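Local structure of hemin degrading factor (Pseudomonas aeruginosa, 4MF9) at residues Asp58-Arg63 and Pro168-Leu173; Gly77-Leu82 and Glu159-Arg164. The protein binds heme and probably takes part in heme trafficking and degradation in Pseudomonas aeruginosa. All blocks are in the same frame, centred on the assembly; numbering follows the deposited sequence.

Contact 1 (Asp58-Arg63 and Pro168-Leu173); sequences DAVRLR and PLVERL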
ATOM      1  N   ASP A  58      16.349  20.276   4.359  1.00 16.49           N
ATOM      2  CA  ASP A  58      16.813  18.909   4.592  1.00 17.45           C
ATOM      3  C   ASP A  58      16.306  17.882   3.560  1.00 16.06           C
ATOM      4  O   ASP A  58      16.420  16.678   3.783  1.00 18.81           O
ATOM      5  CB  ASP A  58      16.488  18.439   6.012  1.00 15.86           C
ATOM      6  CG  ASP A  58      15.001  18.423   6.308  1.00 19.21           C
ATOM      7  OD1 ASP A  58      14.197  18.762   5.413  1.00 20.48           O
ATOM      8  OD2 ASP A  58      14.630  18.058   7.449  1.00 17.82           O
ATOM      9  N   ALA A  59      15.750  18.364   2.450  1.00 11.48           N
ATOM     10  CA  ALA A  59      15.324  17.502   1.343  1.00 15.23           C
ATOM     11  C   ALA A  59      15.984  17.881   0.022  1.00 15.82           C
ATOM     12  O   ALA A  59      16.297  19.049  -0.212  1.00 20.07           O
ATOM     13  CB  ALA A  59      13.807  17.537   1.190  1.00 11.80           C
ATOM     14  N   VAL A  60      16.188  16.886  -0.839  1.00 13.56           N
ATOM     15  CA  VAL A  60      16.673  17.090  -2.206  1.00 14.83           C
ATOM     16  C   VAL A  60      15.650  16.478  -3.167  1.00 19.01           C
ATOM     17  O   VAL A  60      15.174  15.352  -2.951  1.00 14.49           O
ATOM     18  CB  VAL A  60      18.062  16.430  -2.432  1.00 15.35           C
ATOM     19  CG1 VAL A  60      18.480  16.523  -3.902  1.00 16.07           C
ATOM     20  CG2 VAL A  60      19.131  17.046  -1.527  1.00 15.62           C
ATOM     21  N   ARG A  61      15.275  17.202  -4.211  1.00 15.84           N
ATOM     22  CA  ARG A  61      14.364  16.684  -5.193  1.00 18.86           C
ATOM     23  C   ARG A  61      15.131  15.804  -6.138  1.00 19.13           C
ATOM     24  O   ARG A  61      16.177  16.182  -6.545  1.00 16.68           O
ATOM     25  CB  ARG A  61      13.569  17.758  -5.895  1.00 24.47           C
ATOM     26  CG  ARG A  61      13.028  17.379  -7.251  1.00 22.61           C
ATOM     27  CD  ARG A  61      11.570  16.981  -7.217  1.00 25.32           C
ATOM     28  NE  ARG A  61      10.741  18.148  -7.177  1.00 36.30           N
ATOM     29  CZ  ARG A  61       9.645  18.411  -7.882  1.00 30.57           C
ATOM     30  NH1 ARG A  61       9.172  17.626  -8.810  1.00 31.69           N
ATOM     31  NH2 ARG A  61       9.068  19.552  -7.677  1.00 35.33           N
ATOM     32  N   LEU A  62      14.611  14.609  -6.412  1.00 13.00           N
ATOM     33  CA  LEU A  62      15.298  13.684  -7.302  1.00 15.94           C
ATOM     34  C   LEU A  62      14.554  13.629  -8.630  1.00 12.46           C
ATOM     35  O   LEU A  62      13.410  14.078  -8.729  1.00 14.87           O
ATOM     36  CB  LEU A  62      15.385  12.287  -6.684  1.00 12.95           C
ATOM     37  CG  LEU A  62      16.090  12.088  -5.340  1.00 17.02           C
ATOM     38  CD1 LEU A  62      16.092  10.606  -4.978  1.00 14.05           C
ATOM     39  CD2 LEU A  62      17.524  12.650  -5.353  1.00 12.76           C
ATOM     40  N   ARG A  63      15.176  13.125  -9.658  1.00 14.20           N
ATOM     41  CA  ARG A  63      14.458  12.937 -10.903  1.00 16.82           C
ATOM     42  C   ARG A  63      13.506  11.747 -10.799  1.00 15.39           C
ATOM     43  O   ARG A  63      13.839  10.798 -10.225  1.00 13.65           O
ATOM     44  CB  ARG A  63      15.382  12.767 -12.082  1.00 21.16           C
ATOM     45  CG  ARG A  63      16.462  13.795 -12.203  1.00 20.55           C
ATOM     46  CD  ARG A  63      17.154  13.631 -13.533  1.00 23.47           C
ATOM     47  NE  ARG A  63      17.561  12.277 -13.776  1.00 31.26           N
ATOM     48  CZ  ARG A  63      18.653  11.743 -13.265  1.00 27.52           C
ATOM     49  NH1 ARG A  63      19.398  12.452 -12.481  1.00 26.78           N
ATOM     50  NH2 ARG A  63      18.970  10.512 -13.481  1.00 30.68           N
ATOM     51  N   PRO A 168      26.058   9.259  -2.761  1.00 23.42           N
ATOM     52  CA  PRO A 168      26.242   9.044  -4.202  1.00 26.14           C
ATOM     53  C   PRO A 168      24.926   8.766  -4.916  1.00 28.11           C
ATOM     54  O   PRO A 168      24.758   9.172  -6.071  1.00 23.90           O
ATOM     55  CB  PRO A 168      27.119   7.793  -4.251  1.00 30.04           C
ATOM     56  CG  PRO A 168      27.884   7.828  -2.982  1.00 30.73           C
ATOM     57  CD  PRO A 168      26.908   8.352  -1.967  1.00 27.59           C
ATOM     58  N   LEU A 169      24.014   8.087  -4.254  1.00 24.01           N
ATOM     59  CA  LEU A 169      22.723   7.881  -4.836  1.00 23.85           C
ATOM     60  C   LEU A 169      21.969   9.158  -5.048  1.00 21.76           C
ATOM     61  O   LEU A 169      21.480   9.404  -6.113  1.00 22.57           O
ATOM     62  CB  LEU A 169      21.917   6.992  -3.919  1.00 25.36           C
ATOM     63  CG  LEU A 169      20.777   6.192  -4.477  1.00 23.82           C
ATOM     64  CD1 LEU A 169      20.392   5.252  -3.370  1.00 25.51           C
ATOM     65  CD2 LEU A 169      19.692   7.179  -4.672  1.00 24.42           C
ATOM     66  N   VAL A 170      21.947   9.991  -4.032  1.00 18.22           N
ATOM     67  CA  VAL A 170      21.271  11.282  -4.128  1.00 19.60           C
ATOM     68  C   VAL A 170      21.852  12.164  -5.250  1.00 22.31           C
ATOM     69  O   VAL A 170      21.107  12.695  -6.082  1.00 24.37           O
ATOM     70  CB  VAL A 170      21.276  12.016  -2.770  1.00 22.61           C
ATOM     71  CG1 VAL A 170      20.867  13.466  -2.942  1.00 23.23           C
ATOM     72  CG2 VAL A 170      20.345  11.322  -1.779  1.00 19.33           C
ATOM     73  N   GLU A 171      23.167  12.257  -5.324  1.00 22.93           N
ATOM     74  CA  GLU A 171      23.823  13.114  -6.311  1.00 26.13           C
ATOM     75  C   GLU A 171      23.546  12.677  -7.731  1.00 24.93           C
ATOM     76  O   GLU A 171      23.320  13.477  -8.560  1.00 26.56           O
ATOM     77  CB  GLU A 171      25.336  13.303  -6.055  1.00 27.76           C
ATOM     78  CG  GLU A 171      26.200  13.597  -7.283  1.00 29.23           C
ATOM     79  CD  GLU A 171      26.095  15.040  -7.762  1.00 31.86           C
ATOM     80  OE1 GLU A 171      26.695  15.347  -8.804  1.00 33.84           O
ATOM     81  OE2 GLU A 171      25.477  15.857  -7.082  1.00 32.80           O
ATOM     82  N   ARG A 172      23.570  11.391  -7.963  1.00 24.84           N
ATOM     83  CA  ARG A 172      23.321  10.796  -9.272  1.00 26.09           C
ATOM     84  C   ARG A 172      21.898  11.036  -9.775  1.00 24.24           C
ATOM     85  O   ARG A 172      21.673  11.243 -10.976  1.00 25.68           O
ATOM     86  CB  ARG A 172      23.609   9.295  -9.200  1.00 27.54           C
ATOM     87  CG  ARG A 172      23.180   8.492 -10.412  1.00 32.24           C
ATOM     88  CD  ARG A 172      23.760   7.091 -10.328  1.00 32.30           C
ATOM     89  NE  ARG A 172      23.875   6.653  -8.937  1.00 36.34           N
ATOM     90  CZ  ARG A 172      24.414   5.499  -8.558  1.00 37.19           C
ATOM     91  NH1 ARG A 172      24.898   4.664  -9.470  1.00 39.25           N
ATOM     92  NH2 ARG A 172      24.478   5.185  -7.269  1.00 37.04           N
ATOM     93  N   LEU A 173      20.944  11.015  -8.848  1.00 22.47           N
ATOM     94  CA  LEU A 173      19.526  11.169  -9.169  1.00 20.65           C
ATOM     95  C   LEU A 173      18.998  12.580  -8.932  1.00 20.05           C
ATOM     96  O   LEU A 173      17.843  12.865  -9.229  1.00 19.91           O
ATOM     97  CB  LEU A 173      18.689  10.182  -8.341  1.00 20.23           C
ATOM     98  CG  LEU A 173      18.438   8.794  -8.923  1.00 21.78           C
ATOM     99  CD1 LEU A 173      17.741   8.874 -10.291  1.00 18.14           C
ATOM    100  CD2 LEU A 173      19.717   8.004  -9.032  1.00 24.80           C
TER

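Contact 2 (Gly77-Leu82 and Glu159-Arg164); sequences GPIMAL and EASDVR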
ATOM      1  N   GLY A  77      21.168  -1.578   0.999  1.00 23.96           N
ATOM      2  CA  GLY A  77      21.059  -2.703   1.915  1.00 22.12           C
ATOM      3  C   GLY A  77      19.674  -2.795   2.524  1.00 18.65           C
ATOM      4  O   GLY A  77      18.711  -2.301   1.945  1.00 20.18           O
ATOM      5  N   PRO A  78      19.563  -3.440   3.690  1.00 22.52           N
ATOM      6  CA  PRO A  78      18.259  -3.579   4.345  1.00 21.66           C
ATOM      7  C   PRO A  78      17.636  -2.229   4.661  1.00 21.48           C
ATOM      8  O   PRO A  78      18.256  -1.395   5.329  1.00 22.72           O
ATOM      9  CB  PRO A  78      18.597  -4.321   5.646  1.00 17.28           C
ATOM     10  CG  PRO A  78      19.834  -5.085   5.321  1.00 19.85           C
ATOM     11  CD  PRO A  78      20.618  -4.191   4.395  1.00 24.82           C
ATOM     12  N   ILE A  79      16.414  -2.028   4.180  1.00 15.65           N
ATOM     13  CA  ILE A  79      15.663  -0.818   4.460  1.00 13.80           C
ATOM     14  C   ILE A  79      14.320  -1.165   5.074  1.00 15.09           C
ATOM     15  O   ILE A  79      14.016  -2.340   5.336  1.00 15.72           O
ATOM     16  CB  ILE A  79      15.416  -0.008   3.170  1.00 13.57           C
ATOM     17  CG1 ILE A  79      15.069  -0.936   2.001  1.00 12.88           C
ATOM     18  CG2 ILE A  79      16.643   0.838   2.824  1.00 14.86           C
ATOM     19  CD1 ILE A  79      13.564  -1.257   1.861  1.00 12.25           C
ATOM     20  N   MET A  80      13.507  -0.170   5.279  1.00 11.62           N
ATOM     21  CA  MET A  80      12.130  -0.379   5.583  1.00 13.61           C
ATOM     22  C   MET A  80      11.236   0.319   4.541  1.00 14.02           C
ATOM     23  O   MET A  80      11.367   1.492   4.308  1.00 12.09           O
ATOM     24  CB  MET A  80      11.822   0.136   6.971  1.00 13.16           C
ATOM     25  CG  MET A  80      10.441  -0.098   7.452  1.00 12.40           C
ATOM     26  SD  MET A  80       9.231   1.066   7.004  1.00 13.76           S
ATOM     27  CE  MET A  80       9.476   2.439   8.106  1.00 14.87           C
ATOM     28  N   ALA A  81      10.352  -0.450   3.949  1.00 11.93           N
ATOM     29  CA  ALA A  81       9.438   0.058   2.935  1.00 10.36           C
ATOM     30  C   ALA A  81       8.116   0.364   3.610  1.00 11.68           C
ATOM     31  O   ALA A  81       7.624  -0.440   4.418  1.00 11.80           O
ATOM     32  CB  ALA A  81       9.250  -0.970   1.812  1.00 12.64           C
ATOM     33  N   LEU A  82       7.539   1.517   3.290  1.00  9.29           N
ATOM     34  CA  LEU A  82       6.279   1.933   3.907  1.00  8.71           C
ATOM     35  C   LEU A  82       5.261   2.257   2.835  1.00  9.55           C
ATOM     36  O   LEU A  82       5.446   3.187   2.049  1.00  8.34           O
ATOM     37  CB  LEU A  82       6.474   3.157   4.809  1.00 11.85           C
ATOM     38  CG  LEU A  82       5.450   3.511   5.906  1.00 16.10           C
ATOM     39  CD1 LEU A  82       6.074   4.555   6.852  1.00 15.62           C
ATOM     40  CD2 LEU A  82       4.134   4.045   5.367  1.00 13.68           C
ATOM     41  N   GLU A 159      18.709   0.764  10.737  1.00 35.66           N
ATOM     42  CA  GLU A 159      19.852   0.493  11.572  1.00 37.17           C
ATOM     43  C   GLU A 159      20.937  -0.150  10.732  1.00 38.64           C
ATOM     44  O   GLU A 159      22.093   0.133  10.909  1.00 45.50           O
ATOM     45  CB  GLU A 159      19.341  -0.535  12.560  1.00 44.70           C
ATOM     46  CG  GLU A 159      18.278  -0.054  13.513  1.00 49.14           C
ATOM     47  CD  GLU A 159      16.824  -0.187  13.067  1.00 55.74           C
ATOM     48  OE1 GLU A 159      15.999   0.429  13.741  1.00 50.91           O
ATOM     49  OE2 GLU A 159      16.472  -0.858  12.081  1.00 46.89           O
ATOM     50  N   ALA A 160      20.524  -0.965   9.772  1.00 32.50           N
ATOM     51  CA  ALA A 160      21.342  -1.912   9.015  1.00 27.30           C
ATOM     52  C   ALA A 160      21.561  -1.513   7.555  1.00 30.66           C
ATOM     53  O   ALA A 160      22.066  -2.312   6.758  1.00 30.02           O
ATOM     54  CB  ALA A 160      20.736  -3.305   9.093  1.00 27.63           C
ATOM     55  N   SER A 161      21.171  -0.292   7.196  1.00 28.27           N
ATOM     56  CA  SER A 161      21.371   0.196   5.831  1.00 26.13           C
ATOM     57  C   SER A 161      22.827   0.572   5.582  1.00 27.82           C
ATOM     58  O   SER A 161      23.539   0.942   6.512  1.00 31.86           O
ATOM     59  CB  SER A 161      20.484   1.411   5.556  1.00 23.28           C
ATOM     60  OG  SER A 161      19.118   1.127   5.791  1.00 22.96           O
ATOM     61  N   ASP A 162      23.240   0.552   4.327  1.00 27.81           N
ATOM     62  CA  ASP A 162      24.591   0.973   3.978  1.00 30.06           C
ATOM     63  C   ASP A 162      24.630   2.482   3.819  1.00 32.92           C
ATOM     64  O   ASP A 162      24.496   3.031   2.775  1.00 34.65           O
ATOM     65  CB  ASP A 162      25.112   0.297   2.721  1.00 34.03           C
ATOM     66  CG  ASP A 162      26.492   0.782   2.333  1.00 37.14           C
ATOM     67  OD1 ASP A 162      27.125   1.419   3.147  1.00 41.73           O
ATOM     68  OD2 ASP A 162      26.925   0.553   1.228  1.00 38.76           O
ATOM     69  N   VAL A 163      24.889   3.183   4.897  1.00 35.10           N
ATOM     70  CA  VAL A 163      24.778   4.618   4.895  1.00 32.89           C
ATOM     71  C   VAL A 163      25.665   5.262   3.852  1.00 33.13           C
ATOM     72  O   VAL A 163      25.363   6.282   3.368  1.00 32.88           O
ATOM     73  CB  VAL A 163      24.989   5.200   6.304  1.00 40.63           C
ATOM     74  CG1 VAL A 163      24.602   6.650   6.366  1.00 35.93           C
ATOM     75  CG2 VAL A 163      24.192   4.400   7.318  1.00 33.52           C
ATOM     76  N   ARG A 164      26.753   4.641   3.515  1.00 36.05           N
ATOM     77  CA  ARG A 164      27.631   5.228   2.551  1.00 38.93           C
ATOM     78  C   ARG A 164      27.125   5.196   1.092  1.00 34.43           C
ATOM     79  O   ARG A 164      27.703   5.787   0.247  1.00 31.62           O
ATOM     80  CB  ARG A 164      29.050   4.711   2.706  1.00 38.77           C
ATOM     81  CG  ARG A 164      29.168   3.256   2.499  1.00 47.01           C
ATOM     82  CD  ARG A 164      29.351   2.534   3.834  1.00 53.35           C
ATOM     83  NE  ARG A 164      30.656   2.792   4.387  1.00 53.70           N
ATOM     84  CZ  ARG A 164      31.701   1.992   4.281  1.00 60.25           C
ATOM     85  NH1 ARG A 164      31.617   0.818   3.656  1.00 55.23           N
ATOM     86  NH2 ARG A 164      32.849   2.380   4.807  1.00 55.33           N
TER

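Contact 1 (Asp58-Arg63 and Pro168-Leu173)
The guanidinium of Arg-63 has a methyl of Leu-173 over one face, with CD1 3.8 Å from NH2, and the backbone carbonyl oxygen of Arg-172 at its edge, nearly in its plane. This is the meeting of an edge strand with a helix end: strand 59-62, outermost in an antiparallel sheet of the HemS/ChuX fold, packs against the last turn of helix 166-173, the two axes 8.3 Å apart at an angle of 49°. Carbonyls at the C-terminal end of a helix lack the next turn's N-H groups, and Arg-63 serves two of them. Its NH1 donates to O of Arg-172 over 3.0 Å, almost straight and on a lone pair in the carbonyl plane. Its backbone N donates to O of Leu-173 over 2.7 Å. That same oxygen also receives a CA-H contact from Leu-62. A bend at chi3 (-51°) swings NE out of the line of the Arg-63 chain. The side chains of Arg-63 and Leu-173 cross at about a right angle. The helix-end dipole would probably favour a positive group here.

Further up the strand the contact is apolar. Leu-62 CD2 reaches CB of Leu-173 (4.0 Å) and also the carbonyl O of Val-170 (3.7 Å). Val-60 and Leu-62 are also backbone-bonded to Ala-129 and Val-127 of strand 124-133, and Ala-129 touches Val-170 as well. Val-60 and Val-170 approach obliquely, CG1 to CG1, at 4.0 Å.

Contact 2 (Gly77-Leu82 and Glu159-Arg164)
This is a small mixed contact, one hydrogen bond beside proline-alanine packing, at the end of a central strand of the HemS/ChuX sheet, where the start of strand 78-84 meets the loop that leads from strand 151-157 to helix 166-173. The two strands are antiparallel neighbours, so the loop leaves its own strand beside the first residues of the other; Met-80 and Leu-82 carry on the backbone pairing with Phe-156 and Lys-154.

One side-chain hydrogen bond joins the segments. Ser-161 OG donates to the carbonyl oxygen of Pro-78 over 2.7 Å, the donor tilted 20° from the carbonyl plane. With chi1 at -56°, OG stands anti to the serine's own carbonyl carbon and beside its backbone N. The hydroxyl has a second bond, with the backbone N of Ala-158, at the start of the loop, and the CG2 methyl of Ile-79 lies 3.9 Å from OG.

Around this bond the proline ring packs against Ala-160. Its CD comes to 3.3 Å from the Ala-160 carbonyl oxygen, with CG a little farther from that oxygen, while on the apolar side Pro-78 CB and Ala-160 CB stand 4.2 Å apart. Gly-77 lies opposite Ser-161, their CA atoms 4.9 Å apart. Its positive phi of 70° suits glycine. A backbone bond between Asp-162 and Leu-76 continues the join one residue earlier in the first chain segment.

Chemically, Ser-161 bridges two backbone groups: its hydroxyl donates a hydrogen bond to the Pro-78 carbonyl and accepts from the Ala-158 amide, tying the turn of the loop to the neighbouring strand.

How the contacts relate
Contacts 1 and 2 have centres 16 Å apart, on the same side of the chain's centre, and both fall within the first HemS/ChuX domain of the chain. In sequence order the segments come as 58-63, 77-82, 159-164 and 168-173, so contact 2 is nested inside the loop closed by contact 1. Both reach one antiparallel sheet: contact 1 at its outermost strand 59-62, contact 2 at strand 78-84, with strands 124-133, 138-146 and 151-157 lying between them. The chain leaving strand 151-157 passes contact 2 first, then forms helix 166-173, whose end meets strand 59-62. Together they tie this loop and helix to two strands of one sheet, away from the heme pocket.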